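Local coordinates for protein methyltransferase (Pectobacterium atrosepticum SCRI1043, PDB 2P7I) that probably transfers a methyl group from S-adenosylmethionine to a substrate not yet identified, as a member of the class I Rossmann-like methyltransferases, at residues B[22-33]-B[199-210]. Sequence-based numbering, arbitrary orientation. Where two conformers were deposited one is given.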
# COMPACT_ATOMS: atom_id res chain seq x y z
N TYR B 22 4.08 10.63 29.67
CA TYR B 22 3.58 9.84 28.48
C TYR B 22 4.64 8.92 27.87
O TYR B 22 5.73 9.37 27.51
CB TYR B 22 3.02 10.74 27.39
CG TYR B 22 1.67 11.31 27.75
CD1 TYR B 22 0.57 10.48 27.96
CD2 TYR B 22 1.50 12.68 27.91
CE1 TYR B 22 -0.66 10.99 28.31
CE2 TYR B 22 0.26 13.21 28.26
CZ TYR B 22 -0.82 12.36 28.46
OH TYR B 22 -2.04 12.88 28.81
N ASN B 23 4.29 7.64 27.79
CA ASN B 23 5.07 6.65 27.07
C ASN B 23 4.15 6.08 25.99
O ASN B 23 3.06 5.59 26.29
CB ASN B 23 5.56 5.54 28.01
CG ASN B 23 6.08 4.31 27.26
OD1 ASN B 23 5.87 3.17 27.70
ND2 ASN B 23 6.76 4.52 26.13
N PHE B 24 4.58 6.19 24.75
CA PHE B 24 3.78 5.80 23.61
C PHE B 24 3.33 4.34 23.73
O PHE B 24 2.16 4.03 23.50
CB PHE B 24 4.59 6.02 22.33
CG PHE B 24 3.87 5.65 21.08
CD1 PHE B 24 2.85 6.45 20.59
CD2 PHE B 24 4.21 4.51 20.37
CE1 PHE B 24 2.18 6.09 19.41
CE2 PHE B 24 3.53 4.16 19.19
CZ PHE B 24 2.52 4.92 18.73
N ASP B 25 4.25 3.46 24.11
CA ASP B 25 3.92 2.02 24.20
C ASP B 25 2.84 1.70 25.23
O ASP B 25 1.91 0.94 24.97
CB ASP B 25 5.17 1.22 24.50
CG ASP B 25 6.26 1.44 23.47
OD1 ASP B 25 6.01 1.26 22.24
OD2 ASP B 25 7.37 1.82 23.91
N PHE B 26 2.97 2.32 26.39
CA PHE B 26 2.07 2.04 27.49
C PHE B 26 0.77 2.85 27.39
O PHE B 26 -0.30 2.33 27.66
CB PHE B 26 2.77 2.33 28.83
CG PHE B 26 3.75 1.25 29.26
CD1 PHE B 26 4.47 0.50 28.33
CD2 PHE B 26 3.98 1.01 30.59
CE1 PHE B 26 5.37 -0.47 28.73
CE2 PHE B 26 4.88 0.04 30.99
CZ PHE B 26 5.57 -0.70 30.05
N ASP B 27 0.87 4.10 26.96
CA ASP B 27 -0.29 4.99 26.97
C ASP B 27 -1.08 4.96 25.68
O ASP B 27 -2.27 5.22 25.70
CB ASP B 27 0.15 6.42 27.27
CG ASP B 27 0.74 6.55 28.66
OD1 ASP B 27 0.07 6.11 29.61
OD2 ASP B 27 1.88 7.04 28.79
N VAL B 28 -0.43 4.63 24.58
CA VAL B 28 -1.12 4.65 23.29
C VAL B 28 -1.29 3.21 22.78
O VAL B 28 -2.41 2.77 22.49
CB VAL B 28 -0.40 5.55 22.25
CG1 VAL B 28 -1.01 5.35 20.87
CG2 VAL B 28 -0.47 7.02 22.65
N MSE B 29 -0.20 2.46 22.71
CA MSE B 29 -0.28 1.16 22.08
C MSE B 29 -1.04 0.10 22.89
O MSE B 29 -1.77 -0.71 22.30
CB MSE B 29 1.11 0.67 21.72
CG MSE B 29 1.83 1.43 20.61
SE MSE B 29 0.84 1.43 18.98
CE MSE B 29 0.95 -0.46 18.73
N HIS B 30 -0.84 0.05 24.21
CA HIS B 30 -1.55 -0.93 25.04
C HIS B 30 -3.08 -0.83 24.89
O HIS B 30 -3.73 -1.82 24.63
CB HIS B 30 -1.14 -0.86 26.50
CG HIS B 30 0.20 -1.47 26.79
ND1 HIS B 30 0.68 -1.62 28.07
CD2 HIS B 30 1.16 -1.97 25.97
CE1 HIS B 30 1.87 -2.19 28.03
NE2 HIS B 30 2.18 -2.41 26.77
N PRO B 31 -3.65 0.36 25.05
CA PRO B 31 -5.10 0.44 24.83
C PRO B 31 -5.62 0.06 23.43
O PRO B 31 -6.66 -0.57 23.32
CB PRO B 31 -5.44 1.91 25.21
CG PRO B 31 -4.16 2.63 25.29
CD PRO B 31 -3.08 1.62 25.56
N PHE B 32 -4.91 0.43 22.38
CA PHE B 32 -5.29 0.06 21.02
C PHE B 32 -5.14 -1.43 20.81
O PHE B 32 -5.91 -2.02 20.07
CB PHE B 32 -4.51 0.86 19.98
CG PHE B 32 -4.98 2.28 19.83
CD1 PHE B 32 -6.33 2.56 19.67
CD2 PHE B 32 -4.09 3.32 19.84
CE1 PHE B 32 -6.79 3.85 19.52
CE2 PHE B 32 -4.57 4.64 19.70
CZ PHE B 32 -5.92 4.89 19.54
N MSE B 33 -4.16 -2.05 21.46
CA MSE B 33 -4.01 -3.50 21.36
C MSE B 33 -5.26 -4.19 21.95
O MSE B 33 -5.80 -5.12 21.35
CB MSE B 33 -2.75 -3.94 22.11
CG MSE B 33 -1.48 -3.80 21.30
SE MSE B 33 0.04 -4.18 22.44
CE MSE B 33 1.33 -3.73 21.20
N ILE B 199 -1.84 -2.78 14.05
CA ILE B 199 -2.29 -1.91 15.10
C ILE B 199 -1.50 -0.60 15.08
O ILE B 199 -0.31 -0.55 15.41
CB ILE B 199 -2.16 -2.59 16.47
CG1 ILE B 199 -2.95 -3.91 16.47
CG2 ILE B 199 -2.63 -1.58 17.64
CD1 ILE B 199 -2.57 -4.84 17.63
N PHE B 200 -2.20 0.47 14.67
CA PHE B 200 -1.76 1.87 14.75
C PHE B 200 -0.85 2.30 13.60
O PHE B 200 0.29 1.91 13.54
CB PHE B 200 -1.08 2.22 16.07
CG PHE B 200 -1.00 3.72 16.36
CD1 PHE B 200 -2.04 4.37 16.97
CD2 PHE B 200 0.12 4.46 16.02
CE1 PHE B 200 -1.96 5.75 17.23
CE2 PHE B 200 0.18 5.84 16.26
CZ PHE B 200 -0.85 6.48 16.85
N PHE B 201 -1.37 3.15 12.73
CA PHE B 201 -0.56 3.76 11.67
C PHE B 201 0.47 4.71 12.27
O PHE B 201 0.11 5.75 12.76
CB PHE B 201 -1.48 4.46 10.69
CG PHE B 201 -0.87 4.67 9.31
CD1 PHE B 201 0.13 5.63 9.14
CD2 PHE B 201 -1.29 3.94 8.23
CE1 PHE B 201 0.69 5.84 7.90
CE2 PHE B 201 -0.73 4.14 6.99
CZ PHE B 201 0.25 5.09 6.82
N LYS B 202 1.75 4.34 12.20
CA LYS B 202 2.80 4.99 13.03
C LYS B 202 3.82 5.67 12.11
O LYS B 202 4.61 5.00 11.47
CB LYS B 202 3.52 3.95 13.89
CG LYS B 202 4.49 4.52 14.94
CD LYS B 202 5.34 3.42 15.55
CE LYS B 202 6.37 3.98 16.49
NZ LYS B 202 7.25 2.87 17.01
N ALA B 203 3.76 7.00 12.04
CA ALA B 203 4.64 7.76 11.13
C ALA B 203 5.78 8.49 11.86
O ALA B 203 6.69 9.01 11.22
CB ALA B 203 3.82 8.74 10.32
N LEU B 204 5.74 8.48 13.18
CA LEU B 204 6.74 9.12 14.02
C LEU B 204 7.36 8.08 14.91
O LEU B 204 6.72 7.10 15.24
CB LEU B 204 6.08 10.16 14.91
CG LEU B 204 5.48 11.40 14.24
CD1 LEU B 204 4.51 12.07 15.19
CD2 LEU B 204 6.57 12.36 13.82
N ALA B 205 8.60 8.31 15.32
CA ALA B 205 9.30 7.40 16.20
C ALA B 205 8.89 7.67 17.64
O ALA B 205 8.44 8.77 17.97
CB ALA B 205 10.77 7.55 16.05
N ASN B 206 9.05 6.68 18.49
CA ASN B 206 8.70 6.83 19.90
C ASN B 206 9.27 8.08 20.53
O ASN B 206 8.56 8.82 21.22
CB ASN B 206 9.16 5.63 20.70
CG ASN B 206 8.24 4.45 20.54
OD1 ASN B 206 7.77 4.16 19.45
ND2 ASN B 206 7.97 3.77 21.63
N PHE B 207 10.55 8.34 20.30
CA PHE B 207 11.17 9.51 20.91
C PHE B 207 10.41 10.77 20.51
O PHE B 207 10.26 11.69 21.31
CB PHE B 207 12.67 9.59 20.62
CG PHE B 207 13.04 10.19 19.28
CD1 PHE B 207 13.19 9.40 18.15
CD2 PHE B 207 13.32 11.55 19.17
CE1 PHE B 207 13.56 9.95 16.94
CE2 PHE B 207 13.69 12.11 17.96
CZ PHE B 207 13.80 11.31 16.84
N GLN B 208 9.88 10.79 19.28
CA GLN B 208 9.10 11.92 18.81
C GLN B 208 7.71 11.95 19.45
O GLN B 208 7.23 13.02 19.83
CB GLN B 208 9.04 11.95 17.29
CG GLN B 208 10.42 12.00 16.67
CD GLN B 208 10.42 11.79 15.17
OE1 GLN B 208 9.72 10.91 14.64
NE2 GLN B 208 11.23 12.58 14.47
N TRP B 209 7.07 10.79 19.56
CA TRP B 209 5.76 10.69 20.20
C TRP B 209 5.82 11.22 21.63
O TRP B 209 4.97 11.98 22.04
CB TRP B 209 5.24 9.24 20.24
CG TRP B 209 4.77 8.74 18.93
CD1 TRP B 209 5.36 7.80 18.16
CD2 TRP B 209 3.58 9.15 18.22
NE1 TRP B 209 4.63 7.59 17.02
CE2 TRP B 209 3.54 8.41 17.03
CE3 TRP B 209 2.56 10.05 18.49
CZ2 TRP B 209 2.52 8.55 16.08
CZ3 TRP B 209 1.55 10.20 17.57
CH2 TRP B 209 1.53 9.46 16.38
N ASP B 210 6.83 10.81 22.36
CA ASP B 210 6.90 11.14 23.77
C ASP B 210 7.04 12.64 23.98
O ASP B 210 6.51 13.17 24.94
CB ASP B 210 8.04 10.37 24.45
CG ASP B 210 7.83 8.84 24.39
OD1 ASP B 210 6.67 8.37 24.24
OD2 ASP B 210 8.84 8.12 24.48
O HOH W 1 5.18 1.60 19.00
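Phe24 stacks face to face on the five-membered ring of Trp209, centroids 3.8 Å apart and planes at 14°. The far end of the Phe24 ring points its edge at the face of Phe200, in an offset edge-to-face pair with CZ 3.5 Å from Phe200 CE2. With CG anti to the backbone N (chi1 180°), the Phe24 ring is sent toward 199-210, one face on Trp209 and its CZ end at Phe200. The Phe200 ring also meets Val28 CG1 in an off-centre CH-pi contact and Phe32 obliquely. Met29, here selenomethionine, bends at chi2 and chi3; its SE lies 3.6 Å from Phe200 CB and makes an oblique Met-aromatic contact with the ring. Ile199 CG2 packs on Phe32 CB.

Polar bonds border this aromatic cluster. Phe24 N, in the first turn of its helix, donates to Asp210 OD1 at 3.1 Å. Asn206 ND2 gives a weak bond to Asp25 OD1 at 3.2 Å. Lys202 NZ holds the amide of Asn206 through OD1, at 2.8 Å. Leu204 CB sits over the rim of Trp209's opposite face.

The contact joins helix 24-37, the first modelled, to strand 192-201, outermost in this chain's Rossmann-like sheet, and to helix 206-212. Helix 220-230 packs against Phe32, Phe200 and Trp209, while strand 237-245 pairs with 192-201 and touches Met29.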